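Local coordinates for diguanylate cyclase (Marinobacter aquaeolei VT8, PDB 3IGN), which probably makes the second messenger cyclic di-GMP from two GTP through its GGDEF domain, the part crystallised here with bound product, at residues D46-K51 with Q127-M132. Numbering follows the deposited sequence.
Sequences DIDHFK and QYTVSM
Asp46 and Ser131 form a hydrogen-bonded antiparallel pair, Asp46 N giving to Ser131 O at 3.1 Å and Ser131 N to Asp46 O at 3.0 Å. The Asp46 carboxylate makes a salt bridge with Lys159. Ile47 faces Val130 in the following non-hydrogen-bonded pair; its CG2, anti to the backbone N (chi1 -69° for CG1), reaches obliquely to CD2 of the Tyr128 ring at 3.7 Å. Asp48, just past the strand, still bonds to the facing segment 127-132. Its N bonds to Thr129 O at 2.8 Å, and its buried carboxylate accepts a hydrogen bond from each of two hydroxyls: OD1 from Ser131 OG through its syn lone pair, OD2 from Thr129 OG1 through its anti lone pair, both at 2.6 Å. Asn164 N also donates to OD2, and bonds at both oxygens fix the carboxylate's rotation. An alanine here would probably leave both hydroxyls and Asn164 N without their shared acceptor group. One water joins Asp48 O to Thr129 N. The contact thus pairs the ends of strands 40-47 and 130-136 in the central GGDEF sheet, with Ile47 against helix 59-74, Val130 against helix 100-115, Tyr128 against both, and Asp46 and Ser131 against helix 144-160.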
# COMPACT_ATOMS: atom_id res chain seq x y z
N ASP A 46 -2.20 2.09 -4.86
CA ASP A 46 -3.19 1.48 -5.74
C ASP A 46 -2.53 0.96 -7.00
O ASP A 46 -1.49 1.46 -7.43
CB ASP A 46 -4.22 2.53 -6.19
CG ASP A 46 -5.19 2.91 -5.10
OD1 ASP A 46 -4.97 2.52 -3.93
OD2 ASP A 46 -6.17 3.62 -5.41
N ILE A 47 -3.16 -0.03 -7.61
CA ILE A 47 -2.67 -0.59 -8.86
C ILE A 47 -3.18 0.37 -9.93
O ILE A 47 -4.35 0.72 -9.94
CB ILE A 47 -3.27 -1.98 -9.10
CG1 ILE A 47 -2.70 -2.97 -8.07
CG2 ILE A 47 -2.99 -2.43 -10.53
CD1 ILE A 47 -3.65 -4.11 -7.74
N ASP A 48 -2.29 0.82 -10.81
CA ASP A 48 -2.68 1.75 -11.87
C ASP A 48 -3.56 1.10 -12.92
O ASP A 48 -3.40 -0.07 -13.24
CB ASP A 48 -1.44 2.33 -12.56
CG ASP A 48 -0.67 3.28 -11.67
OD1 ASP A 48 -1.31 4.08 -10.97
OD2 ASP A 48 0.58 3.24 -11.69
N HIS A 49 -4.51 1.88 -13.46
CA HIS A 49 -5.41 1.40 -14.51
C HIS A 49 -6.03 0.04 -14.23
O HIS A 49 -6.18 -0.78 -15.14
CB HIS A 49 -4.63 1.32 -15.83
CG HIS A 49 -3.84 2.55 -16.14
ND1 HIS A 49 -4.43 3.78 -16.36
CD2 HIS A 49 -2.51 2.75 -16.23
CE1 HIS A 49 -3.49 4.68 -16.59
NE2 HIS A 49 -2.32 4.08 -16.52
N PHE A 50 -6.42 -0.21 -12.98
CA PHE A 50 -6.99 -1.50 -12.64
C PHE A 50 -8.27 -1.86 -13.39
O PHE A 50 -8.36 -2.95 -13.96
CB PHE A 50 -7.25 -1.60 -11.13
CG PHE A 50 -7.52 -3.00 -10.67
CD1 PHE A 50 -6.55 -3.99 -10.79
CD2 PHE A 50 -8.77 -3.35 -10.17
CE1 PHE A 50 -6.82 -5.30 -10.42
CE2 PHE A 50 -9.05 -4.66 -9.80
CZ PHE A 50 -8.08 -5.64 -9.93
N LYS A 51 -9.25 -0.96 -13.39
CA LYS A 51 -10.51 -1.21 -14.09
C LYS A 51 -10.18 -1.58 -15.55
O LYS A 51 -10.65 -2.60 -16.05
CB LYS A 51 -11.40 0.03 -14.02
CG LYS A 51 -12.81 -0.23 -13.50
CD LYS A 51 -13.83 -0.15 -14.61
CE LYS A 51 -15.19 -0.63 -14.15
NZ LYS A 51 -15.99 -1.14 -15.30
N GLN A 127 1.68 -6.37 -17.88
CA GLN A 127 2.65 -5.51 -17.23
C GLN A 127 1.81 -4.36 -16.70
O GLN A 127 0.90 -3.88 -17.38
CB GLN A 127 3.71 -5.02 -18.22
CG GLN A 127 4.73 -6.10 -18.51
CD GLN A 127 5.65 -5.76 -19.66
OE1 GLN A 127 5.84 -6.57 -20.57
NE2 GLN A 127 6.24 -4.57 -19.63
N TYR A 128 2.09 -3.93 -15.48
CA TYR A 128 1.33 -2.87 -14.86
C TYR A 128 2.20 -2.09 -13.88
O TYR A 128 3.37 -2.41 -13.69
CB TYR A 128 0.13 -3.46 -14.10
CG TYR A 128 0.52 -4.30 -12.90
CD1 TYR A 128 1.13 -5.55 -13.04
CD2 TYR A 128 0.28 -3.84 -11.60
CE1 TYR A 128 1.50 -6.31 -11.92
CE2 TYR A 128 0.64 -4.58 -10.49
CZ TYR A 128 1.25 -5.82 -10.65
OH TYR A 128 1.61 -6.54 -9.54
N THR A 129 1.63 -1.07 -13.27
CA THR A 129 2.36 -0.26 -12.31
C THR A 129 1.47 0.12 -11.14
O THR A 129 0.27 -0.15 -11.14
CB THR A 129 2.89 1.04 -12.94
OG1 THR A 129 1.79 1.79 -13.49
CG2 THR A 129 3.89 0.72 -14.05
N VAL A 130 2.07 0.76 -10.14
CA VAL A 130 1.34 1.21 -8.97
C VAL A 130 1.69 2.66 -8.69
O VAL A 130 2.76 3.14 -9.04
CB VAL A 130 1.70 0.40 -7.69
CG1 VAL A 130 1.06 -0.99 -7.73
CG2 VAL A 130 3.21 0.29 -7.57
N SER A 131 0.75 3.35 -8.06
CA SER A 131 0.95 4.74 -7.66
C SER A 131 1.01 4.63 -6.14
O SER A 131 0.25 3.87 -5.56
CB SER A 131 -0.25 5.61 -8.09
OG SER A 131 -0.21 5.86 -9.49
N MSE A 132 1.91 5.37 -5.50
CA MSE A 132 2.05 5.27 -4.05
C MSE A 132 2.12 6.61 -3.34
O MSE A 132 2.75 7.55 -3.82
CB MSE A 132 3.29 4.45 -3.72
CG MSE A 132 3.42 3.18 -4.57
SE MSE A 132 5.01 2.16 -4.18
CE MSE A 132 6.25 3.11 -5.24
O HOH W 1 -1.02 -0.49 -14.98